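Local atomic coordinates of Lactamase_B domain-containing protein (Bacillus lehensis G1, PDB entry 7EV5), a protein that probably acts as a zinc-dependent hydrolase of the metallo-beta-lactamase superfamily, with dual activity related to B3 beta-lactamases and glyoxalase II. Residues A[14-19]-A[37-42]; A[25-30]-A[145-150]; A[53-58]-A[81-86]; A[126-131]-A[135-140]. All blocks are in the same frame, centred on the assembly; numbering follows the deposited sequence.

Contact 1. Residues A[14-19]-A[37-42]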
# COMPACT_ATOMS: atom_id res chain seq x y z
N ALA A 14 -6.25 4.19 -1.80
CA ALA A 14 -6.46 3.26 -0.71
C ALA A 14 -7.22 2.05 -1.25
O ALA A 14 -7.82 2.10 -2.32
CB ALA A 14 -7.29 3.90 0.40
N TYR A 15 -7.19 0.97 -0.50
CA TYR A 15 -7.99 -0.21 -0.84
C TYR A 15 -8.70 -0.70 0.41
O TYR A 15 -8.13 -0.69 1.50
CB TYR A 15 -7.14 -1.35 -1.44
CG TYR A 15 -6.59 -0.94 -2.77
CD1 TYR A 15 -7.35 -1.08 -3.92
CD2 TYR A 15 -5.33 -0.38 -2.88
CE1 TYR A 15 -6.87 -0.67 -5.14
CE2 TYR A 15 -4.84 0.04 -4.10
CZ TYR A 15 -5.61 -0.12 -5.24
OH TYR A 15 -5.15 0.30 -6.47
N VAL A 16 -9.94 -1.14 0.24
CA VAL A 16 -10.63 -1.88 1.29
C VAL A 16 -10.95 -3.26 0.76
O VAL A 16 -11.71 -3.39 -0.21
CB VAL A 16 -11.90 -1.17 1.78
CG1 VAL A 16 -12.54 -2.01 2.88
CG2 VAL A 16 -11.57 0.23 2.31
N LEU A 17 -10.35 -4.28 1.37
CA LEU A 17 -10.63 -5.68 1.07
C LEU A 17 -11.60 -6.19 2.12
O LEU A 17 -11.43 -5.93 3.31
CB LEU A 17 -9.32 -6.48 1.15
CG LEU A 17 -9.39 -7.99 0.93
CD1 LEU A 17 -9.77 -8.35 -0.51
CD2 LEU A 17 -8.04 -8.63 1.31
N TYR A 18 -12.64 -6.91 1.69
CA TYR A 18 -13.67 -7.34 2.61
C TYR A 18 -14.08 -8.77 2.30
O TYR A 18 -13.69 -9.36 1.29
CB TYR A 18 -14.88 -6.39 2.59
CG TYR A 18 -15.41 -6.11 1.20
CD1 TYR A 18 -16.28 -7.00 0.59
CD2 TYR A 18 -15.03 -4.98 0.50
CE1 TYR A 18 -16.76 -6.77 -0.68
CE2 TYR A 18 -15.50 -4.74 -0.77
CZ TYR A 18 -16.37 -5.64 -1.36
OH TYR A 18 -16.85 -5.41 -2.62
N ASN A 19 -14.87 -9.34 3.22
CA ASN A 19 -15.43 -10.68 3.09
C ASN A 19 -16.95 -10.61 3.25
O ASN A 19 -17.52 -9.54 3.51
CB ASN A 19 -14.78 -11.68 4.06
CG ASN A 19 -15.00 -11.34 5.53
OD1 ASN A 19 -15.91 -10.59 5.89
ND2 ASN A 19 -14.16 -11.91 6.40
N ILE A 37 -13.79 6.90 6.12
CA ILE A 37 -14.45 6.46 7.35
C ILE A 37 -15.96 6.37 7.16
O ILE A 37 -16.59 5.37 7.53
CB ILE A 37 -14.07 7.37 8.53
CG1 ILE A 37 -12.62 7.14 8.94
CG2 ILE A 37 -15.00 7.12 9.73
CD1 ILE A 37 -12.04 8.27 9.76
N THR A 38 -16.56 7.42 6.58
CA THR A 38 -18.01 7.40 6.40
C THR A 38 -18.45 6.33 5.41
O THR A 38 -19.51 5.73 5.59
CB THR A 38 -18.56 8.78 6.02
OG1 THR A 38 -17.99 9.23 4.79
CG2 THR A 38 -18.28 9.81 7.13
N TRP A 39 -17.64 6.04 4.37
CA TRP A 39 -17.98 4.94 3.47
C TRP A 39 -18.00 3.61 4.21
O TRP A 39 -18.94 2.82 4.07
CB TRP A 39 -17.02 4.87 2.28
CG TRP A 39 -17.33 3.73 1.34
CD1 TRP A 39 -18.28 3.72 0.37
CD2 TRP A 39 -16.71 2.44 1.31
NE1 TRP A 39 -18.28 2.51 -0.28
CE2 TRP A 39 -17.33 1.70 0.28
CE3 TRP A 39 -15.70 1.83 2.05
CZ2 TRP A 39 -16.96 0.40 -0.03
CZ3 TRP A 39 -15.33 0.53 1.74
CH2 TRP A 39 -15.96 -0.17 0.71
N LEU A 40 -16.96 3.35 5.01
CA LEU A 40 -16.92 2.12 5.79
C LEU A 40 -18.15 1.99 6.67
O LEU A 40 -18.73 0.90 6.79
CB LEU A 40 -15.65 2.08 6.64
CG LEU A 40 -14.33 1.88 5.88
CD1 LEU A 40 -13.18 2.37 6.72
CD2 LEU A 40 -14.16 0.42 5.48
N LYS A 41 -18.55 3.09 7.30
CA LYS A 41 -19.71 3.05 8.20
C LYS A 41 -21.02 2.88 7.43
O LYS A 41 -21.90 2.14 7.87
CB LYS A 41 -19.73 4.30 9.07
CG LYS A 41 -18.56 4.34 10.04
CD LYS A 41 -18.74 5.37 11.13
CE LYS A 41 -17.75 5.13 12.26
NZ LYS A 41 -18.10 3.94 13.08
N ARG A 42 -21.16 3.56 6.29
CA ARG A 42 -22.37 3.38 5.48
C ARG A 42 -22.52 1.93 5.04
O ARG A 42 -23.63 1.40 4.98
CB ARG A 42 -22.35 4.31 4.27
CG ARG A 42 -22.56 5.77 4.61
CD ARG A 42 -22.82 6.63 3.39
NE ARG A 42 -21.79 6.48 2.35
CZ ARG A 42 -20.67 7.20 2.30
NH1 ARG A 42 -20.42 8.13 3.22
NH2 ARG A 42 -19.81 7.00 1.31

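Contact 2. Residues A[25-30]-A[145-150]. With ZN (zinc ion), chain C.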
# COMPACT_ATOMS: atom_id res chain seq x y z
N VAL A 25 -10.09 -5.21 5.62
CA VAL A 25 -8.69 -4.82 5.76
C VAL A 25 -8.49 -3.56 4.92
O VAL A 25 -8.93 -3.50 3.77
CB VAL A 25 -7.75 -5.95 5.29
CG1 VAL A 25 -6.29 -5.56 5.47
CG2 VAL A 25 -8.04 -7.22 6.07
N ILE A 26 -7.85 -2.55 5.51
CA ILE A 26 -7.64 -1.25 4.88
C ILE A 26 -6.18 -1.15 4.47
O ILE A 26 -5.30 -1.41 5.30
CB ILE A 26 -8.00 -0.10 5.84
CG1 ILE A 26 -9.48 -0.19 6.27
CG2 ILE A 26 -7.68 1.23 5.18
CD1 ILE A 26 -9.85 0.80 7.39
N PHE A 27 -5.92 -0.76 3.22
CA PHE A 27 -4.56 -0.50 2.74
C PHE A 27 -4.40 0.98 2.44
O PHE A 27 -5.26 1.57 1.78
CB PHE A 27 -4.29 -1.28 1.45
CG PHE A 27 -4.34 -2.76 1.63
CD1 PHE A 27 -3.20 -3.49 1.89
CD2 PHE A 27 -5.55 -3.43 1.56
CE1 PHE A 27 -3.26 -4.85 2.06
CE2 PHE A 27 -5.62 -4.79 1.74
CZ PHE A 27 -4.47 -5.51 1.99
N ASP A 28 -3.30 1.56 2.90
CA ASP A 28 -2.86 2.88 2.48
C ASP A 28 -3.93 3.97 2.53
O ASP A 28 -4.25 4.58 1.50
CB ASP A 28 -2.24 2.82 1.09
CG ASP A 28 -0.96 2.00 1.04
OD1 ASP A 28 -0.56 1.41 2.06
OD2 ASP A 28 -0.35 1.94 -0.06
N PRO A 29 -4.51 4.25 3.70
CA PRO A 29 -5.45 5.38 3.83
C PRO A 29 -4.71 6.71 3.82
O PRO A 29 -4.21 7.15 4.86
CB PRO A 29 -6.13 5.09 5.17
CG PRO A 29 -5.09 4.41 5.99
CD PRO A 29 -4.20 3.64 5.01
N GLY A 30 -4.65 7.35 2.65
CA GLY A 30 -3.67 8.39 2.42
C GLY A 30 -4.14 9.82 2.65
O GLY A 30 -3.31 10.71 2.85
N VAL A 145 -5.37 -10.96 -5.92
CA VAL A 145 -5.09 -9.54 -5.97
C VAL A 145 -3.84 -9.24 -5.16
O VAL A 145 -3.64 -9.82 -4.08
CB VAL A 145 -6.30 -8.69 -5.51
CG1 VAL A 145 -6.81 -9.14 -4.16
CG2 VAL A 145 -5.96 -7.21 -5.48
N LEU A 146 -3.01 -8.35 -5.68
CA LEU A 146 -1.74 -7.97 -5.07
C LEU A 146 -1.80 -6.48 -4.74
O LEU A 146 -1.94 -5.65 -5.64
CB LEU A 146 -0.59 -8.24 -6.04
CG LEU A 146 0.81 -7.81 -5.57
CD1 LEU A 146 1.34 -8.73 -4.50
CD2 LEU A 146 1.75 -7.77 -6.79
N PHE A 147 -1.68 -6.15 -3.45
CA PHE A 147 -1.63 -4.76 -3.02
C PHE A 147 -0.15 -4.40 -2.91
O PHE A 147 0.48 -4.64 -1.89
CB PHE A 147 -2.40 -4.59 -1.72
CG PHE A 147 -3.82 -5.05 -1.82
CD1 PHE A 147 -4.80 -4.22 -2.33
CD2 PHE A 147 -4.18 -6.34 -1.43
CE1 PHE A 147 -6.10 -4.63 -2.44
CE2 PHE A 147 -5.50 -6.77 -1.54
CZ PHE A 147 -6.46 -5.92 -2.05
N SER A 148 0.39 -3.84 -4.00
CA SER A 148 1.84 -3.68 -4.15
C SER A 148 2.31 -2.23 -4.06
O SER A 148 3.46 -1.94 -4.40
CB SER A 148 2.31 -4.31 -5.46
OG SER A 148 1.44 -3.99 -6.54
N GLY A 149 1.45 -1.31 -3.62
CA GLY A 149 1.91 0.06 -3.45
C GLY A 149 2.45 0.65 -4.74
O GLY A 149 1.83 0.56 -5.80
N ASP A 150 3.62 1.29 -4.65
CA ASP A 150 4.13 2.11 -5.73
C ASP A 150 5.26 1.44 -6.51
O ASP A 150 6.10 2.12 -7.08
CB ASP A 150 4.57 3.49 -5.21
CG ASP A 150 3.39 4.34 -4.75
OD1 ASP A 150 2.24 3.86 -4.78
OD2 ASP A 150 3.65 5.49 -4.33
ZN ZN C . 2.35 6.92 -3.65
O HOH W 1 4.06 7.63 -2.90

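Contact 3. Residues A[53-58]-A[81-86]. With ZN (zinc ion), chain B; ZN (zinc ion), chain C.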
# COMPACT_ATOMS: atom_id res chain seq x y z
N THR A 53 1.60 -0.30 2.55
CA THR A 53 2.64 -0.74 1.62
C THR A 53 3.94 -0.00 1.88
O THR A 53 5.03 -0.57 1.72
CB THR A 53 2.20 -0.54 0.16
OG1 THR A 53 2.05 0.86 -0.13
CG2 THR A 53 0.91 -1.28 -0.13
N HIS A 54 3.84 1.27 2.27
CA HIS A 54 4.98 2.11 2.60
C HIS A 54 4.44 3.37 3.27
O HIS A 54 3.23 3.58 3.35
CB HIS A 54 5.91 2.39 1.40
CG HIS A 54 5.32 3.23 0.30
ND1 HIS A 54 4.16 2.90 -0.38
CD2 HIS A 54 5.80 4.35 -0.31
CE1 HIS A 54 3.95 3.79 -1.34
NE2 HIS A 54 4.91 4.69 -1.30
N ALA A 55 5.36 4.21 3.75
CA ALA A 55 5.00 5.31 4.62
C ALA A 55 5.21 6.68 3.99
O ALA A 55 5.32 7.68 4.71
CB ALA A 55 5.71 5.22 5.98
N HIS A 56 5.24 6.75 2.66
CA HIS A 56 5.18 8.07 2.04
C HIS A 56 3.90 8.78 2.47
O HIS A 56 2.86 8.16 2.69
CB HIS A 56 5.21 7.95 0.52
CG HIS A 56 6.58 7.79 -0.04
ND1 HIS A 56 6.82 7.15 -1.24
CD2 HIS A 56 7.79 8.18 0.42
CE1 HIS A 56 8.11 7.16 -1.50
NE2 HIS A 56 8.73 7.78 -0.50
N PHE A 57 4.00 10.11 2.56
CA PHE A 57 2.91 10.93 3.10
C PHE A 57 1.58 10.66 2.40
O PHE A 57 0.52 10.73 3.04
CB PHE A 57 3.28 12.42 3.01
CG PHE A 57 3.22 12.97 1.61
CD1 PHE A 57 2.08 13.62 1.14
CD2 PHE A 57 4.30 12.81 0.75
CE1 PHE A 57 2.04 14.12 -0.16
CE2 PHE A 57 4.26 13.30 -0.55
CZ PHE A 57 3.12 13.95 -1.01
N ASP A 58 1.60 10.41 1.09
CA ASP A 58 0.36 10.26 0.34
C ASP A 58 -0.34 8.94 0.62
O ASP A 58 -1.46 8.74 0.14
CB ASP A 58 0.62 10.47 -1.17
CG ASP A 58 1.63 9.48 -1.74
OD1 ASP A 58 2.78 9.44 -1.23
OD2 ASP A 58 1.27 8.78 -2.71
N ARG A 81 9.92 2.72 9.92
CA ARG A 81 9.21 2.96 11.17
C ARG A 81 9.28 4.41 11.63
O ARG A 81 8.34 4.90 12.26
CB ARG A 81 9.73 2.01 12.26
CG ARG A 81 11.17 2.25 12.73
CD ARG A 81 11.53 1.28 13.87
NE ARG A 81 12.95 1.30 14.22
CZ ARG A 81 13.49 2.03 15.19
NH1 ARG A 81 12.73 2.84 15.93
NH2 ARG A 81 14.80 1.96 15.41
N HIS A 82 10.38 5.11 11.33
CA HIS A 82 10.50 6.51 11.71
C HIS A 82 9.75 7.44 10.77
O HIS A 82 9.61 8.63 11.08
CB HIS A 82 11.97 6.94 11.70
CG HIS A 82 12.82 6.21 12.68
ND1 HIS A 82 12.58 6.22 14.04
CD2 HIS A 82 13.92 5.44 12.50
CE1 HIS A 82 13.49 5.48 14.65
NE2 HIS A 82 14.32 5.00 13.74
N TRP A 83 9.28 6.95 9.62
CA TRP A 83 8.74 7.85 8.61
C TRP A 83 7.35 8.36 8.96
O TRP A 83 6.97 9.44 8.50
CB TRP A 83 8.66 7.13 7.26
CG TRP A 83 9.98 6.93 6.60
CD1 TRP A 83 11.21 6.85 7.20
CD2 TRP A 83 10.20 6.75 5.21
NE1 TRP A 83 12.19 6.65 6.25
CE2 TRP A 83 11.60 6.59 5.02
CE3 TRP A 83 9.36 6.72 4.10
CZ2 TRP A 83 12.16 6.39 3.75
CZ3 TRP A 83 9.93 6.53 2.84
CH2 TRP A 83 11.32 6.37 2.68
N LEU A 84 6.57 7.61 9.74
CA LEU A 84 5.19 8.02 10.01
C LEU A 84 5.14 9.37 10.71
O LEU A 84 4.30 10.21 10.40
CB LEU A 84 4.50 6.96 10.88
CG LEU A 84 4.21 5.63 10.20
CD1 LEU A 84 3.55 4.71 11.21
CD2 LEU A 84 3.35 5.77 8.94
N GLU A 85 6.05 9.58 11.66
CA GLU A 85 5.98 10.74 12.54
C GLU A 85 6.96 11.82 12.15
O GLU A 85 7.02 12.85 12.84
CB GLU A 85 6.26 10.29 13.97
CG GLU A 85 5.18 9.40 14.55
CD GLU A 85 5.64 8.68 15.79
OE1 GLU A 85 6.39 7.70 15.66
OE2 GLU A 85 5.26 9.10 16.90
N ASP A 86 7.75 11.62 11.10
CA ASP A 86 8.80 12.57 10.71
C ASP A 86 8.52 13.07 9.30
O ASP A 86 8.77 12.35 8.31
CB ASP A 86 10.17 11.91 10.81
CG ASP A 86 11.31 12.91 10.72
OD1 ASP A 86 11.09 14.00 10.15
OD2 ASP A 86 12.41 12.59 11.21
ZN ZN B . 5.40 6.27 -2.54
ZN ZN C . 2.35 6.92 -3.65
O HOH W 1 4.06 7.63 -2.90

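Contact 4. Residues A[126-131]-A[135-140]. With ZN (zinc ion), chain B.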
# COMPACT_ATOMS: atom_id res chain seq x y z
N PHE A 126 5.70 -9.86 0.42
CA PHE A 126 6.97 -9.71 -0.27
C PHE A 126 7.58 -8.37 0.09
O PHE A 126 6.88 -7.35 0.09
CB PHE A 126 6.76 -9.78 -1.78
CG PHE A 126 6.19 -11.09 -2.25
CD1 PHE A 126 7.03 -12.13 -2.62
CD2 PHE A 126 4.83 -11.28 -2.32
CE1 PHE A 126 6.50 -13.33 -3.08
CE2 PHE A 126 4.29 -12.49 -2.77
CZ PHE A 126 5.14 -13.51 -3.14
N HIS A 127 8.87 -8.37 0.37
CA HIS A 127 9.59 -7.12 0.58
C HIS A 127 10.05 -6.64 -0.80
O HIS A 127 10.84 -7.32 -1.46
CB HIS A 127 10.76 -7.32 1.55
CG HIS A 127 11.47 -6.05 1.91
ND1 HIS A 127 12.84 -6.00 2.11
CD2 HIS A 127 11.02 -4.78 2.07
CE1 HIS A 127 13.19 -4.76 2.40
NE2 HIS A 127 12.11 -4.00 2.38
N THR A 128 9.51 -5.50 -1.26
CA THR A 128 9.66 -5.05 -2.64
C THR A 128 10.18 -3.62 -2.68
O THR A 128 9.49 -2.70 -3.13
CB THR A 128 8.35 -5.16 -3.42
OG1 THR A 128 7.29 -4.52 -2.70
CG2 THR A 128 7.96 -6.62 -3.63
N PRO A 129 11.42 -3.41 -2.22
CA PRO A 129 12.00 -2.06 -2.20
C PRO A 129 12.42 -1.54 -3.57
O PRO A 129 12.35 -2.25 -4.58
CB PRO A 129 13.23 -2.23 -1.29
CG PRO A 129 13.65 -3.66 -1.54
CD PRO A 129 12.33 -4.40 -1.60
N GLY A 130 12.87 -0.29 -3.61
CA GLY A 130 13.27 0.36 -4.84
C GLY A 130 12.64 1.73 -4.96
O GLY A 130 13.33 2.72 -5.23
N HIS A 131 11.32 1.79 -4.79
CA HIS A 131 10.64 3.07 -4.64
C HIS A 131 10.82 3.61 -3.22
O HIS A 131 10.97 4.83 -3.02
CB HIS A 131 9.16 2.91 -5.02
CG HIS A 131 8.29 4.08 -4.65
ND1 HIS A 131 8.21 5.23 -5.41
CD2 HIS A 131 7.43 4.25 -3.62
CE1 HIS A 131 7.35 6.06 -4.86
NE2 HIS A 131 6.86 5.49 -3.76
N SER A 135 9.11 -0.66 1.38
CA SER A 135 7.98 -1.03 0.54
C SER A 135 7.75 -2.54 0.62
O SER A 135 8.67 -3.34 0.40
CB SER A 135 8.29 -0.68 -0.91
OG SER A 135 7.95 0.66 -1.22
N VAL A 136 6.50 -2.90 0.88
CA VAL A 136 6.09 -4.30 0.88
C VAL A 136 4.85 -4.44 0.01
O VAL A 136 4.11 -3.48 -0.25
CB VAL A 136 5.84 -4.89 2.28
CG1 VAL A 136 7.09 -4.81 3.14
CG2 VAL A 136 4.67 -4.21 2.94
N SER A 137 4.67 -5.65 -0.50
CA SER A 137 3.51 -6.01 -1.31
C SER A 137 2.76 -7.16 -0.64
O SER A 137 3.38 -8.15 -0.22
CB SER A 137 3.93 -6.41 -2.71
OG SER A 137 4.59 -5.33 -3.34
N TYR A 138 1.45 -7.03 -0.55
CA TYR A 138 0.60 -8.00 0.13
C TYR A 138 -0.20 -8.76 -0.92
O TYR A 138 -1.06 -8.18 -1.59
CB TYR A 138 -0.36 -7.29 1.08
CG TYR A 138 0.29 -6.39 2.13
CD1 TYR A 138 0.70 -6.90 3.35
CD2 TYR A 138 0.46 -5.03 1.90
CE1 TYR A 138 1.26 -6.10 4.32
CE2 TYR A 138 1.01 -4.20 2.87
CZ TYR A 138 1.41 -4.75 4.08
OH TYR A 138 1.96 -3.96 5.05
N TYR A 139 0.08 -10.05 -1.06
CA TYR A 139 -0.60 -10.89 -2.04
C TYR A 139 -1.73 -11.66 -1.36
O TYR A 139 -1.50 -12.41 -0.41
CB TYR A 139 0.40 -11.86 -2.67
CG TYR A 139 -0.19 -12.88 -3.62
CD1 TYR A 139 -0.97 -12.49 -4.70
CD2 TYR A 139 0.07 -14.23 -3.45
CE1 TYR A 139 -1.51 -13.43 -5.57
CE2 TYR A 139 -0.45 -15.17 -4.32
CZ TYR A 139 -1.24 -14.76 -5.38
OH TYR A 139 -1.75 -15.70 -6.25
N TYR A 140 -2.95 -11.45 -1.84
CA TYR A 140 -4.15 -12.12 -1.34
C TYR A 140 -4.54 -13.18 -2.36
O TYR A 140 -5.17 -12.88 -3.37
CB TYR A 140 -5.26 -11.09 -1.19
CG TYR A 140 -6.53 -11.59 -0.55
CD1 TYR A 140 -6.53 -12.16 0.71
CD2 TYR A 140 -7.75 -11.45 -1.22
CE1 TYR A 140 -7.71 -12.59 1.30
CE2 TYR A 140 -8.94 -11.89 -0.64
CZ TYR A 140 -8.90 -12.45 0.62
OH TYR A 140 -10.07 -12.88 1.22
ZN ZN B . 5.40 6.27 -2.54
O HOH W 2 9.50 -0.03 -3.59
O HOH W 3 5.33 -2.10 -2.28
O HOH W 1 4.06 7.63 -2.90

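Contact 1. Residues A[14-19]-A[37-42]
Val16 projects from the strand into the angle between Trp39 and Leu40 of the helix, and these three side chains carry the contact. It is apolar: no hydrogen bond crosses, and only 136 Å² is buried. With CG1 trans to its own backbone N (chi1 -180°), Val16 spreads its two methyls across both partners. CG2 lies 3.8 Å from Trp39 CZ3, approaching the indole obliquely, while CG1 stands 3.9 Å from the same Trp39 CZ3 at the ring edge, near its plane. One corner of the six-membered ring is thus fitted against the whole branched end of the valine. Leu40 reaches the strand through a single methyl, its CD2 lying 3.9 Å from Val16 CG1. The CA atoms of Val16 and Leu40 remain 8.7 Å apart, a spacing bridged entirely by side chains.

On the helix, away from the packed side chains, Arg42 NH1 makes a weak bond of 3.1 Å to Thr38 OG1, which also bonds to Glu34 O one turn earlier. The guanidinium lies with one face over Trp39 CA and brings NH2 to the edge of the indole.

The helix 33-42 links strand 23-27 to the parallel strand 46-51, a beta-alpha-beta crossover, and packs here on one layer of the alpha-beta sandwich. Ile5 of strand 2-7 touches both Val16 and Trp39, Ile26 of strand 23-27 and Phe70 of helix 63-70 touch Leu40, and Tyr15, pointing from the other side of the strand, meets Phe147 between the two sheets.

Contact 2. Residues A[25-30]-A[145-150]
Phe27 and Phe147 face each other from strands of two different sheets, their CA atoms 7.7 Å apart with no backbone bond between them. Each ring leans back beside its own backbone N, trans to the carbonyl carbon (chi1 -63° for Phe27), and the two side chains meet at about a right angle in the space between the sheets. The result is an offset stack: centroids 4.0 Å apart, planes inclined by 13°, with CZ of Phe27 only 3.5 Å from CD2 of Phe147. The slide also brings Phe147 CB over the Phe27 face, a CH-pi contact of 4.1 Å to the centroid. The second face of Phe147 is lined off-centre by Val145 CG2.

Beyond the stack, the strand 23-27 ends and Asp28 comes within 4.5 Å of Gly149, measured from Asp28 OD2 to Gly149 CA. This carboxylate is a second-shell group: OD2 takes hydrogen bonds with Thr53 OG1 and with ND1 of the zinc ligand His59, which, together with the metal, probably helps set the rotation of that imidazole. Gly149, at positive phi (58°), turns the chain into Asp150, whose OD2 binds the chain C zinc at 2.0 Å. Asp150 also belongs to the site of the second zinc, so its carboxylate sits between the two metals.

Two facing sheets with the metal site at one edge are characteristic of the alpha-beta-beta-alpha sandwich of metallo-beta-lactamases. Here strand 23-27 runs between strands 12-18 and 46-51, strand 145-149 between 136-140 and 186-189, and Tyr15, Leu51 and Ala188 flank the phenyl pair.

Contact 3. Residues A[53-58]-A[81-86]
His56 and Trp83 both swing their rings trans to the carbonyl carbon (chi1 -82° and -73°), which sets the two side chains alongside each other, pointing the same way. Their planes are near parallel but slid apart, so the rings hardly overlap; the touch is between His56 CD2 and Trp83 CZ3, 3.6 Å apart, on the side of the imidazole away from the metal. Trp83 also turns its indole edge to the Ala55 carbonyl carbon. The methyl of Ala55 touches both Trp83 CB, at 3.7 Å, and Leu84 CD2, at 3.8 Å.

Residues 54-59 spell His-Ala-His-Phe-Asp-His, the HxHxDH zinc signature of metallo-beta-lactamases, and this contact packs the outer side of its loop. The inner side faces the metals. His54 NE2 and His56 ND1 each bind the chain B zinc at 2.1 Å, joined by His131. Asp58 OD2 reaches the chain C zinc at 2.3 Å, and its OD1 accepts a 2.8 Å hydrogen bond from water 1, which bridges the two ions.

The far side of the His54 ring is held by its neighbour: His54 ND1 donates to Thr53 OG1 over 2.9 Å, nearly straight at 163° and in the imidazole plane. Next along the loop, Glu80 OE1 holds the backbone N of Ala55.

Contact 4. Residues A[126-131]-A[135-140]
Ser135 faces Thr128 across the mouth of the hairpin: its carbonyl O accepts the Thr128 N-H over 2.9 Å, with the donor tilted out of the carbonyl plane. The Ser135 hydroxyl bonds to Ser132 OG and weakly to water 2, which donates to Thr128 O and accepts from His131 N, linking the two sides of the bend that leads to the metal ligand. Val136, the non-hydrogen-bonded partner of His127, sets its CA 3.2 Å from Phe126 O as a CA-H...O contact. Ser137 pairs with Phe126 through two nearly straight backbone bonds, Phe126 N to Ser137 O at 3.0 Å and Ser137 N to Phe126 O at 2.8 Å. Its OG, trans to the carbonyl carbon (chi1 -61°), donates to Thr128 OG1 at 2.9 Å, and Thr128 OG1 passes a hydrogen bond on to water 3, itself bound to Val136 O. Farther along, Tyr139 CB lies at the Phe126 ring edge, 3.9 Å from CE2. His131 NE2 meets the chain B zinc at 2.1 Å, while Arg159 O holds its ND1. A zinc histidine on the turn between two antiparallel strands is how this metallo-beta-lactamase fold supplies its third histidine to the site.

Overall arrangement
The four contacts run from the outer helix layer to the dinuclear zinc site. Contacts 1 and 2, with centres 13 Å apart, share the N-terminal sheet, where Tyr15 O and Phe27 N probably hydrogen-bond at 2.8 Å. Contact 2 then crosses to the second sheet, where 145-150 lies beside the hairpin of contact 4, centres 10 Å apart. Contacts 3 and 4 supply the three histidines of the chain B zinc; His54 NE2 and His131 NE2 come within 3.2 Å of each other on it. Asp58 of contact 3 and Asp150 of contact 2 meet on the chain C zinc. Contact 1, centred 22 Å from contacts 3 and 4, is packing remote from the metals.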